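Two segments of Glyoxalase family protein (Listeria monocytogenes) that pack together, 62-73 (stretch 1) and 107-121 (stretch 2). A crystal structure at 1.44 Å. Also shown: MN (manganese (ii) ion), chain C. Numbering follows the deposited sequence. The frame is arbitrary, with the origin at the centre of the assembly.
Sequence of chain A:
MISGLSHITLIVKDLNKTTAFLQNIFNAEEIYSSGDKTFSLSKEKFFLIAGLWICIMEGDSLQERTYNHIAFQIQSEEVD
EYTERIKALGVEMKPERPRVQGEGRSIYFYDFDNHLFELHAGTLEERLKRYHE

Stretch 1 62-73: LQERTYNHIAFQ
Stretch 2 107-121: IYFYDFDNHLFELHA

Edge pairing between parallel β-strands satisfies backbone polar groups in alternation, leaving side chains free for other work, and two segments of this glyoxalase family protein illustrate the principle well. Strand 69-73 runs parallel to strand 116-120, their axes 4.6 Å apart at closest and inclined by 23°. In register, I70 faces F117, A71 faces E118, F72 faces L119 and Q73 faces H120, with CA-CA separations of 4.3 to 5.2 Å. Backbone angles are extended, from -105/133 at I70 to -139/137 at E118.

The ladder tightens toward its C-terminal end. I70 N gives a weak bond to L116 O (3.4 Å); then E118 N donates to I70 O (3.0 Å), F72 N to E118 O (2.9 Å) and H120 N to F72 O (2.8 Å). The other edge of strand 116-120 is occupied too: F117 N donates to F109 O (2.8 Å) and L119 N to I107 O (2.9 Å), in a hairpin with strand 107-110. Before the ladder begins, water substitutes for direct pairing. Water 4 accepts from L116 N and donates to N68 O, both at 2.8 Å; water 2 accepts from T66 N and donates to N114 O, both at 2.9 Å.

One face of the sheet is apolar across the pair. I70 (m, t) brings CD1 to 4.1 Å from F117 CE2, and F72 CB lies 3.9 Å from L119 CD2; all four residues are buried, as suits their hydrocarbon side chains. The opposite face carries H69, A71 and E118. H69 (chi1 p) donates from ND1 to Y67 O (2.9 Å), leaving NE2 for manganese at 2.1 Å. E118 (t, t) binds the same ion through OE1 at 2.1 Å, so the 2.9 Å between H69 NE2 and E118 OE1 reflects shared coordination. Its OE2 accepts from water 5 (2.6 Å), itself a metal ligand. The small methyl of A71 packs with CB 3.5 Å from E118 OE1, and the edge of Y108 meets the face of the H69 ring.

In the loops, R65 (chi1 m, chi2 t) lays its guanidinium over the Y110 ring, CZ 4.0 Å from the centroid, a cation-pi contact. Water 1 accepts weakly from R65 NH2 (2.7 Å), accepts from N114 N (2.8 Å) and donates to D111 O (2.8 Å). N114 takes phi/psi of 59/28 in the turn. D111 (chi1 p) braces that turn: OD1 receives H115 ND1 (2.7 Å), while OD2 receives H115 N (3.0 Å) and D113 N (2.9 Å).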

ATOM      1  N   LEU A  62       0.194  -7.573 -15.912  1.00 55.97           N
ATOM      2  CA  LEU A  62       1.120  -6.555 -15.427  1.00 57.31           C
ATOM      3  C   LEU A  62       0.341  -5.292 -15.016  1.00 53.96           C
ATOM      4  O   LEU A  62      -0.859  -5.487 -14.754  1.00 54.42           O
ATOM      5  CB  LEU A  62       2.176  -6.202 -16.445  1.00 42.64           C
ATOM      6  N   GLN A  63       0.973  -4.131 -14.995  1.00 52.54           N
ATOM      7  CA  GLN A  63       0.456  -2.793 -14.760  1.00 47.39           C
ATOM      8  C   GLN A  63       1.557  -1.759 -14.904  1.00 43.01           C
ATOM      9  O   GLN A  63       2.683  -2.040 -14.466  1.00 42.46           O
ATOM     10  CB  GLN A  63      -0.146  -2.691 -13.338  1.00 45.78           C
ATOM     11  CG  GLN A  63       0.920  -2.545 -12.268  1.00 42.79           C
ATOM     12  CD  GLN A  63       0.426  -2.088 -10.924  1.00 40.75           C
ATOM     13  OE1 GLN A  63      -0.756  -1.835 -10.719  1.00 51.80           O
ATOM     14  NE2 GLN A  63       1.329  -1.894  -9.956  1.00 43.98           N
ATOM     15  N   GLU A  64       1.396  -0.589 -15.541  1.00 44.72           N
ATOM     16  CA  GLU A  64       2.604   0.243 -15.664  1.00 40.75           C
ATOM     17  C   GLU A  64       3.119   0.709 -14.289  1.00 40.68           C
ATOM     18  O   GLU A  64       2.466   0.681 -13.252  1.00 39.45           O
ATOM     19  CB  GLU A  64       2.423   1.454 -16.570  1.00 40.48           C
ATOM     20  CG  GLU A  64       3.079   1.586 -17.902  1.00 37.41           C
ATOM     21  CD  GLU A  64       4.513   2.036 -18.037  1.00 44.53           C
ATOM     22  OE1 GLU A  64       4.933   3.191 -17.795  1.00 61.45           O
ATOM     23  OE2 GLU A  64       5.297   1.179 -18.524  1.00 61.75           O
ATOM     24  N   ARG A  65       4.364   1.122 -14.311  1.00 36.02           N
ATOM     25  CA  ARG A  65       5.197   1.597 -13.235  1.00 31.39           C
ATOM     26  C   ARG A  65       4.905   3.048 -12.891  1.00 33.46           C
ATOM     27  O   ARG A  65       4.754   3.924 -13.737  1.00 32.45           O
ATOM     28  CB  ARG A  65       6.697   1.441 -13.600  1.00 38.59           C
ATOM     29  CG  ARG A  65       6.996   0.055 -14.157  1.00 49.69           C
ATOM     30  CD  ARG A  65       8.497  -0.232 -14.191  1.00 50.37           C
ATOM     31  NE  ARG A  65       8.744  -1.434 -13.416  1.00 51.12           N
ATOM     32  CZ  ARG A  65       9.791  -2.230 -13.540  1.00 47.20           C
ATOM     33  NH1 ARG A  65      10.720  -1.901 -14.436  1.00 61.83           N
ATOM     34  NH2 ARG A  65       9.901  -3.325 -12.784  1.00 59.74           N
ATOM     35  N   THR A  66       4.777   3.232 -11.579  1.00 29.91           N
ATOM     36  CA  THR A  66       4.602   4.561 -11.026  1.00 27.60           C
ATOM     37  C   THR A  66       5.425   4.632  -9.741  1.00 25.60           C
ATOM     38  O   THR A  66       6.121   3.677  -9.430  1.00 25.11           O
ATOM     39  CB  THR A  66       3.150   4.917 -10.695  1.00 30.11           C
ATOM     40  OG1 THR A  66       2.719   4.063  -9.608  1.00 31.31           O
ATOM     41  CG2 THR A  66       2.270   4.776 -11.932  1.00 31.73           C
ATOM     42  N   TYR A  67       5.261   5.747  -9.077  1.00 25.82           N
ATOM     43  CA  TYR A  67       5.992   6.032  -7.841  1.00 23.32           C
ATOM     44  C   TYR A  67       5.162   5.801  -6.586  1.00 21.02           C
ATOM     45  O   TYR A  67       5.662   6.068  -5.477  1.00 19.97           O
ATOM     46  CB  TYR A  67       6.443   7.495  -7.928  1.00 27.19           C
ATOM     47  CG  TYR A  67       7.299   7.732  -9.157  1.00 32.18           C
ATOM     48  CD1 TYR A  67       8.525   7.102  -9.251  1.00 33.41           C
ATOM     49  CD2 TYR A  67       6.954   8.587 -10.192  1.00 37.64           C
ATOM     50  CE1 TYR A  67       9.394   7.254 -10.314  1.00 32.21           C
ATOM     51  CE2 TYR A  67       7.811   8.776 -11.262  1.00 36.26           C
ATOM     52  CZ  TYR A  67       9.018   8.114 -11.331  1.00 37.02           C
ATOM     53  OH  TYR A  67       9.877   8.303 -12.399  1.00 46.63           O
ATOM     54  N   ASN A  68       3.964   5.254  -6.695  1.00 18.74           N
ATOM     55  CA  ASN A  68       3.197   4.727  -5.535  1.00 17.12           C
ATOM     56  C   ASN A  68       4.071   3.643  -4.892  1.00 16.77           C
ATOM     57  O   ASN A  68       4.518   2.750  -5.609  1.00 16.68           O
ATOM     58  CB  ASN A  68       1.887   4.099  -6.065  1.00 20.98           C
ATOM     59  CG  ASN A  68       1.018   5.174  -6.666  1.00 21.69           C
ATOM     60  OD1 ASN A  68       0.369   5.935  -5.943  1.00 22.76           O
ATOM     61  ND2 ASN A  68       1.021   5.433  -7.966  1.00 20.60           N
ATOM     62  N   HIS A  69       4.325   3.641  -3.583  1.00 16.92           N
ATOM     63  CA  HIS A  69       5.149   2.566  -3.051  1.00 15.08           C
ATOM     64  C   HIS A  69       4.820   2.329  -1.577  1.00 16.63           C
ATOM     65  O   HIS A  69       4.422   3.251  -0.833  1.00 20.60           O
ATOM     66  CB  HIS A  69       6.639   2.875  -3.137  1.00 15.09           C
ATOM     67  CG  HIS A  69       7.137   4.128  -2.467  1.00 14.73           C
ATOM     68  ND1 HIS A  69       7.069   5.368  -3.071  1.00 15.68           N
ATOM     69  CD2 HIS A  69       7.741   4.343  -1.273  1.00 16.48           C
ATOM     70  CE1 HIS A  69       7.609   6.296  -2.244  1.00 15.64           C
ATOM     71  NE2 HIS A  69       8.019   5.681  -1.144  1.00 17.27           N
ATOM     72  N   ILE A  70       5.169   1.108  -1.191  1.00 17.09           N
ATOM     73  CA  ILE A  70       5.067   0.685   0.231  1.00 15.46           C
ATOM     74  C   ILE A  70       6.497   0.670   0.748  1.00 15.21           C
ATOM     75  O   ILE A  70       7.363   0.096   0.096  1.00 18.94           O
ATOM     76  CB  ILE A  70       4.452  -0.710   0.322  1.00 15.00           C
ATOM     77  CG1 ILE A  70       3.036  -0.759  -0.289  1.00 18.69           C
ATOM     78  CG2 ILE A  70       4.447  -1.197   1.775  1.00 25.17           C
ATOM     79  CD1 ILE A  70       2.559  -2.190  -0.554  1.00 16.73           C
ATOM     80  N   ALA A  71       6.718   1.253   1.899  1.00 16.53           N
ATOM     81  CA  ALA A  71       8.091   1.343   2.451  1.00 16.25           C
ATOM     82  C   ALA A  71       8.104   0.599   3.791  1.00 16.45           C
ATOM     83  O   ALA A  71       7.254   0.863   4.674  1.00 19.69           O
ATOM     84  CB  ALA A  71       8.421   2.826   2.659  1.00 20.61           C
ATOM     85  N   PHE A  72       9.037  -0.311   4.008  1.00 17.68           N
ATOM     86  CA  PHE A  72       9.239  -0.954   5.293  1.00 17.09           C
ATOM     87  C   PHE A  72      10.485  -0.382   5.983  1.00 17.38           C
ATOM     88  O   PHE A  72      11.409   0.031   5.300  1.00 18.36           O
ATOM     89  CB  PHE A  72       9.491  -2.471   5.109  1.00 18.83           C
ATOM     90  CG  PHE A  72       8.181  -3.177   4.739  1.00 21.77           C
ATOM     91  CD1 PHE A  72       7.898  -3.505   3.427  1.00 30.27           C
ATOM     92  CD2 PHE A  72       7.298  -3.558   5.736  1.00 21.15           C
ATOM     93  CE1 PHE A  72       6.732  -4.208   3.146  1.00 34.84           C
ATOM     94  CE2 PHE A  72       6.085  -4.148   5.449  1.00 23.01           C
ATOM     95  CZ  PHE A  72       5.809  -4.511   4.137  1.00 26.51           C
ATOM     96  N   GLN A  73      10.425  -0.421   7.325  1.00 17.14           N
ATOM     97  CA  GLN A  73      11.494   0.085   8.143  1.00 18.23           C
ATOM     98  C   GLN A  73      12.625  -0.930   8.368  1.00 19.51           C
ATOM     99  O   GLN A  73      12.400  -2.078   8.811  1.00 22.20           O
ATOM    100  CB  GLN A  73      10.944   0.533   9.521  1.00 21.24           C
ATOM    101  CG  GLN A  73      11.900   1.519  10.218  1.00 22.01           C
ATOM    102  CD  GLN A  73      11.247   2.209  11.413  1.00 30.32           C
ATOM    103  OE1 GLN A  73      11.977   2.417  12.386  1.00 37.99           O
ATOM    104  NE2 GLN A  73       9.938   2.545  11.432  1.00 29.19           N
ATOM    105  N   ILE A 107      16.520   2.055   0.023  1.00 18.68           N
ATOM    106  CA  ILE A 107      16.601   1.231  -1.164  1.00 20.74           C
ATOM    107  C   ILE A 107      15.233   1.115  -1.850  1.00 17.31           C
ATOM    108  O   ILE A 107      14.216   0.733  -1.270  1.00 23.43           O
ATOM    109  CB  ILE A 107      17.037  -0.191  -0.787  1.00 21.94           C
ATOM    110  CG1 ILE A 107      18.129  -0.221   0.291  1.00 23.53           C
ATOM    111  CG2 ILE A 107      17.419  -0.956  -2.025  1.00 22.99           C
ATOM    112  CD1 ILE A 107      18.308  -1.644   0.861  1.00 22.08           C
ATOM    113  N   TYR A 108      15.215   1.497  -3.120  1.00 18.79           N
ATOM    114  CA  TYR A 108      13.990   1.446  -3.902  1.00 19.46           C
ATOM    115  C   TYR A 108      14.159   0.402  -4.988  1.00 18.41           C
ATOM    116  O   TYR A 108      15.190   0.426  -5.680  1.00 21.66           O
ATOM    117  CB  TYR A 108      13.829   2.813  -4.577  1.00 20.23           C
ATOM    118  CG  TYR A 108      13.283   3.902  -3.695  1.00 18.92           C
ATOM    119  CD1 TYR A 108      14.131   4.787  -3.060  1.00 21.67           C
ATOM    120  CD2 TYR A 108      11.914   4.070  -3.534  1.00 17.08           C
ATOM    121  CE1 TYR A 108      13.652   5.801  -2.253  1.00 27.24           C
ATOM    122  CE2 TYR A 108      11.428   5.112  -2.741  1.00 19.04           C
ATOM    123  CZ  TYR A 108      12.305   5.985  -2.116  1.00 22.55           C
ATOM    124  OH  TYR A 108      11.800   7.011  -1.317  1.00 28.91           O
ATOM    125  N   PHE A 109      13.186  -0.493  -5.088  1.00 19.66           N
ATOM    126  CA  PHE A 109      13.310  -1.638  -5.979  1.00 21.81           C
ATOM    127  C   PHE A 109      11.923  -2.167  -6.321  1.00 21.48           C
ATOM    128  O   PHE A 109      10.903  -1.858  -5.674  1.00 21.67           O
ATOM    129  CB  PHE A 109      14.176  -2.749  -5.342  1.00 19.64           C
ATOM    130  CG  PHE A 109      13.622  -3.231  -4.001  1.00 18.02           C
ATOM    131  CD1 PHE A 109      12.973  -4.441  -3.833  1.00 16.27           C
ATOM    132  CD2 PHE A 109      13.795  -2.434  -2.895  1.00 17.17           C
ATOM    133  CE1 PHE A 109      12.483  -4.848  -2.602  1.00 17.91           C
ATOM    134  CE2 PHE A 109      13.359  -2.809  -1.634  1.00 17.69           C
ATOM    135  CZ  PHE A 109      12.736  -4.026  -1.486  1.00 19.91           C
ATOM    136  N   TYR A 110      11.780  -2.897  -7.413  1.00 22.60           N
ATOM    137  CA  TYR A 110      10.452  -3.354  -7.835  1.00 20.40           C
ATOM    138  C   TYR A 110      10.313  -4.840  -7.562  1.00 21.74           C
ATOM    139  O   TYR A 110      11.348  -5.461  -7.330  1.00 22.40           O
ATOM    140  CB  TYR A 110      10.287  -3.214  -9.384  1.00 22.23           C
ATOM    141  CG  TYR A 110      10.392  -1.764  -9.780  1.00 23.63           C
ATOM    142  CD1 TYR A 110      11.674  -1.205  -9.919  1.00 24.64           C
ATOM    143  CD2 TYR A 110       9.261  -0.965  -9.926  1.00 23.56           C
ATOM    144  CE1 TYR A 110      11.796   0.130 -10.265  1.00 28.21           C
ATOM    145  CE2 TYR A 110       9.416   0.394 -10.260  1.00 25.17           C
ATOM    146  CZ  TYR A 110      10.668   0.912 -10.403  1.00 25.03           C
ATOM    147  OH  TYR A 110      10.828   2.230 -10.758  1.00 27.74           O
ATOM    148  N   ASP A 111       9.076  -5.352  -7.603  1.00 20.24           N
ATOM    149  CA  ASP A 111       8.952  -6.819  -7.526  1.00 20.94           C
ATOM    150  C   ASP A 111       8.957  -7.378  -8.948  1.00 23.10           C
ATOM    151  O   ASP A 111       9.614  -6.783  -9.814  1.00 25.11           O
ATOM    152  CB  ASP A 111       7.733  -7.301  -6.752  1.00 23.21           C
ATOM    153  CG  ASP A 111       6.410  -6.758  -7.282  1.00 22.08           C
ATOM    154  OD1 ASP A 111       5.347  -7.153  -6.702  1.00 22.32           O
ATOM    155  OD2 ASP A 111       6.430  -6.007  -8.261  1.00 17.14           O
ATOM    156  N   PHE A 112       8.215  -8.445  -9.175  1.00 20.88           N
ATOM    157  CA  PHE A 112       8.162  -8.995 -10.540  1.00 23.39           C
ATOM    158  C   PHE A 112       6.919  -8.494 -11.264  1.00 23.17           C
ATOM    159  O   PHE A 112       6.657  -8.960 -12.371  1.00 30.59           O
ATOM    160  CB  PHE A 112       8.110 -10.527 -10.449  1.00 21.26           C
ATOM    161  CG  PHE A 112       9.365 -11.155  -9.853  1.00 21.12           C
ATOM    162  CD1 PHE A 112       9.391 -11.826  -8.640  1.00 24.25           C
ATOM    163  CD2 PHE A 112      10.566 -11.078 -10.548  1.00 20.49           C
ATOM    164  CE1 PHE A 112      10.554 -12.380  -8.144  1.00 24.26           C
ATOM    165  CE2 PHE A 112      11.738 -11.625 -10.048  1.00 22.27           C
ATOM    166  CZ  PHE A 112      11.739 -12.316  -8.851  1.00 22.74           C
ATOM    167  N   ASP A 113       6.180  -7.554 -10.661  1.00 23.20           N
ATOM    168  CA  ASP A 113       4.891  -7.143 -11.256  1.00 19.31           C
ATOM    169  C   ASP A 113       4.748  -5.621 -11.219  1.00 21.14           C
ATOM    170  O   ASP A 113       3.610  -5.114 -11.035  1.00 22.27           O
ATOM    171  CB  ASP A 113       3.756  -7.787 -10.419  1.00 17.86           C
ATOM    172  CG  ASP A 113       3.801  -9.301 -10.613  1.00 18.12           C
ATOM    173  OD1 ASP A 113       3.262  -9.804 -11.630  1.00 22.79           O
ATOM    174  OD2 ASP A 113       4.415 -10.020  -9.785  1.00 22.58           O
ATOM    175  N   ASN A 114       5.867  -4.896 -11.410  1.00 21.78           N
ATOM    176  CA  ASN A 114       5.771  -3.437 -11.453  1.00 21.31           C
ATOM    177  C   ASN A 114       5.195  -2.774 -10.220  1.00 18.75           C
ATOM    178  O   ASN A 114       4.782  -1.611 -10.305  1.00 22.01           O
ATOM    179  CB  ASN A 114       5.046  -2.897 -12.690  1.00 25.46           C
ATOM    180  CG  ASN A 114       5.878  -3.078 -13.955  1.00 26.50           C
ATOM    181  OD1 ASN A 114       5.347  -2.848 -15.052  1.00 37.82           O
ATOM    182  ND2 ASN A 114       7.109  -3.531 -13.842  1.00 31.66           N
ATOM    183  N   HIS A 115       5.321  -3.356  -9.042  1.00 20.63           N
ATOM    184  CA  HIS A 115       5.083  -2.641  -7.786  1.00 18.26           C
ATOM    185  C   HIS A 115       6.419  -2.092  -7.246  1.00 18.76           C
ATOM    186  O   HIS A 115       7.380  -2.856  -7.001  1.00 20.24           O
ATOM    187  CB  HIS A 115       4.598  -3.669  -6.742  1.00 18.53           C
ATOM    188  CG  HIS A 115       3.303  -4.346  -7.030  1.00 18.75           C
ATOM    189  ND1 HIS A 115       3.151  -5.686  -7.340  1.00 19.52           N
ATOM    190  CD2 HIS A 115       2.031  -3.853  -6.940  1.00 20.37           C
ATOM    191  CE1 HIS A 115       1.851  -5.945  -7.534  1.00 20.09           C
ATOM    192  NE2 HIS A 115       1.152  -4.846  -7.278  1.00 21.43           N
ATOM    193  N   LEU A 116       6.465  -0.813  -6.882  1.00 17.99           N
ATOM    194  CA  LEU A 116       7.608  -0.196  -6.208  1.00 16.89           C
ATOM    195  C   LEU A 116       7.571  -0.415  -4.693  1.00 17.35           C
ATOM    196  O   LEU A 116       6.553  -0.252  -4.018  1.00 15.99           O
ATOM    197  CB  LEU A 116       7.580   1.287  -6.540  1.00 17.95           C
ATOM    198  CG  LEU A 116       8.820   2.055  -6.040  1.00 18.53           C
ATOM    199  CD1 LEU A 116      10.105   1.515  -6.666  1.00 16.98           C
ATOM    200  CD2 LEU A 116       8.608   3.501  -6.439  1.00 19.02           C
ATOM    201  N   PHE A 117       8.740  -0.831  -4.187  1.00 16.72           N
ATOM    202  CA  PHE A 117       8.890  -1.040  -2.747  1.00 17.06           C
ATOM    203  C   PHE A 117      10.119  -0.253  -2.303  1.00 16.20           C
ATOM    204  O   PHE A 117      10.996   0.115  -3.099  1.00 18.51           O
ATOM    205  CB  PHE A 117       9.234  -2.511  -2.458  1.00 17.42           C
ATOM    206  CG  PHE A 117       8.000  -3.410  -2.498  1.00 15.83           C
ATOM    207  CD1 PHE A 117       7.701  -4.170  -3.625  1.00 17.02           C
ATOM    208  CD2 PHE A 117       7.138  -3.485  -1.419  1.00 17.57           C
ATOM    209  CE1 PHE A 117       6.574  -4.997  -3.688  1.00 16.19           C
ATOM    210  CE2 PHE A 117       6.005  -4.296  -1.436  1.00 16.65           C
ATOM    211  CZ  PHE A 117       5.740  -5.077  -2.573  1.00 17.19           C
ATOM    212  N   GLU A 118      10.163   0.030  -1.021  1.00 17.13           N
ATOM    213  CA  GLU A 118      11.270   0.762  -0.432  1.00 16.48           C
ATOM    214  C   GLU A 118      11.601   0.096   0.907  1.00 17.28           C
ATOM    215  O   GLU A 118      10.727  -0.232   1.694  1.00 16.92           O
ATOM    216  CB  GLU A 118      10.889   2.232  -0.272  1.00 17.42           C
ATOM    217  CG  GLU A 118      11.894   3.119   0.455  1.00 18.85           C
ATOM    218  CD  GLU A 118      11.441   4.543   0.710  1.00 17.82           C
ATOM    219  OE1 GLU A 118      10.239   4.841   0.448  1.00 15.21           O
ATOM    220  OE2 GLU A 118      12.285   5.355   1.177  1.00 17.51           O
ATOM    221  N   LEU A 119      12.902  -0.066   1.152  1.00 17.34           N
ATOM    222  CA  LEU A 119      13.415  -0.289   2.503  1.00 17.48           C
ATOM    223  C   LEU A 119      14.064   1.001   3.018  1.00 16.14           C
ATOM    224  O   LEU A 119      14.953   1.575   2.375  1.00 19.91           O
ATOM    225  CB  LEU A 119      14.444  -1.434   2.379  1.00 17.74           C
ATOM    226  CG  LEU A 119      13.751  -2.776   2.075  1.00 17.49           C
ATOM    227  CD1 LEU A 119      14.843  -3.835   1.932  1.00 20.06           C
ATOM    228  CD2 LEU A 119      12.734  -3.204   3.114  1.00 18.64           C
ATOM    229  N   HIS A 120      13.496   1.525   4.086  1.00 17.92           N
ATOM    230  CA  HIS A 120      13.814   2.885   4.502  1.00 18.83           C
ATOM    231  C   HIS A 120      14.527   2.780   5.844  1.00 17.66           C
ATOM    232  O   HIS A 120      13.915   2.267   6.786  1.00 17.84           O
ATOM    233  CB  HIS A 120      12.481   3.653   4.586  1.00 21.45           C
ATOM    234  CG  HIS A 120      12.596   5.058   5.124  1.00 20.02           C
ATOM    235  ND1 HIS A 120      12.266   6.182   4.379  1.00 20.97           N
ATOM    236  CD2 HIS A 120      12.846   5.532   6.378  1.00 20.06           C
ATOM    237  CE1 HIS A 120      12.433   7.258   5.121  1.00 20.68           C
ATOM    238  NE2 HIS A 120      12.820   6.888   6.341  1.00 20.75           N
ATOM    239  N   ALA A 121      15.753   3.255   5.944  1.00 17.86           N
ATOM    240  CA  ALA A 121      16.353   3.446   7.280  1.00 21.36           C
ATOM    241  C   ALA A 121      16.375   4.933   7.628  1.00 19.95           C
ATOM    242  O   ALA A 121      16.373   5.825   6.766  1.00 21.01           O
ATOM    243  CB  ALA A 121      17.800   2.967   7.249  1.00 20.31           C
TER
HETATM  244 MN    MN C6000       9.056   6.639   0.435  1.00 18.49          MN
HETATM  245  O   HOH W   1       8.534  -5.465 -12.025  1.00 20.75           O
HETATM  246  O   HOH W   2       5.656   1.084  -9.870  1.00 25.00           O
HETATM  247  O   HOH W   3       8.316   3.640 -10.716  1.00 27.26           O
HETATM  248  O   HOH W   4       4.049   0.553  -7.226  1.00 23.94           O
HETATM  249  O   HOH W   5      10.889   7.546   1.225  1.00 15.82           O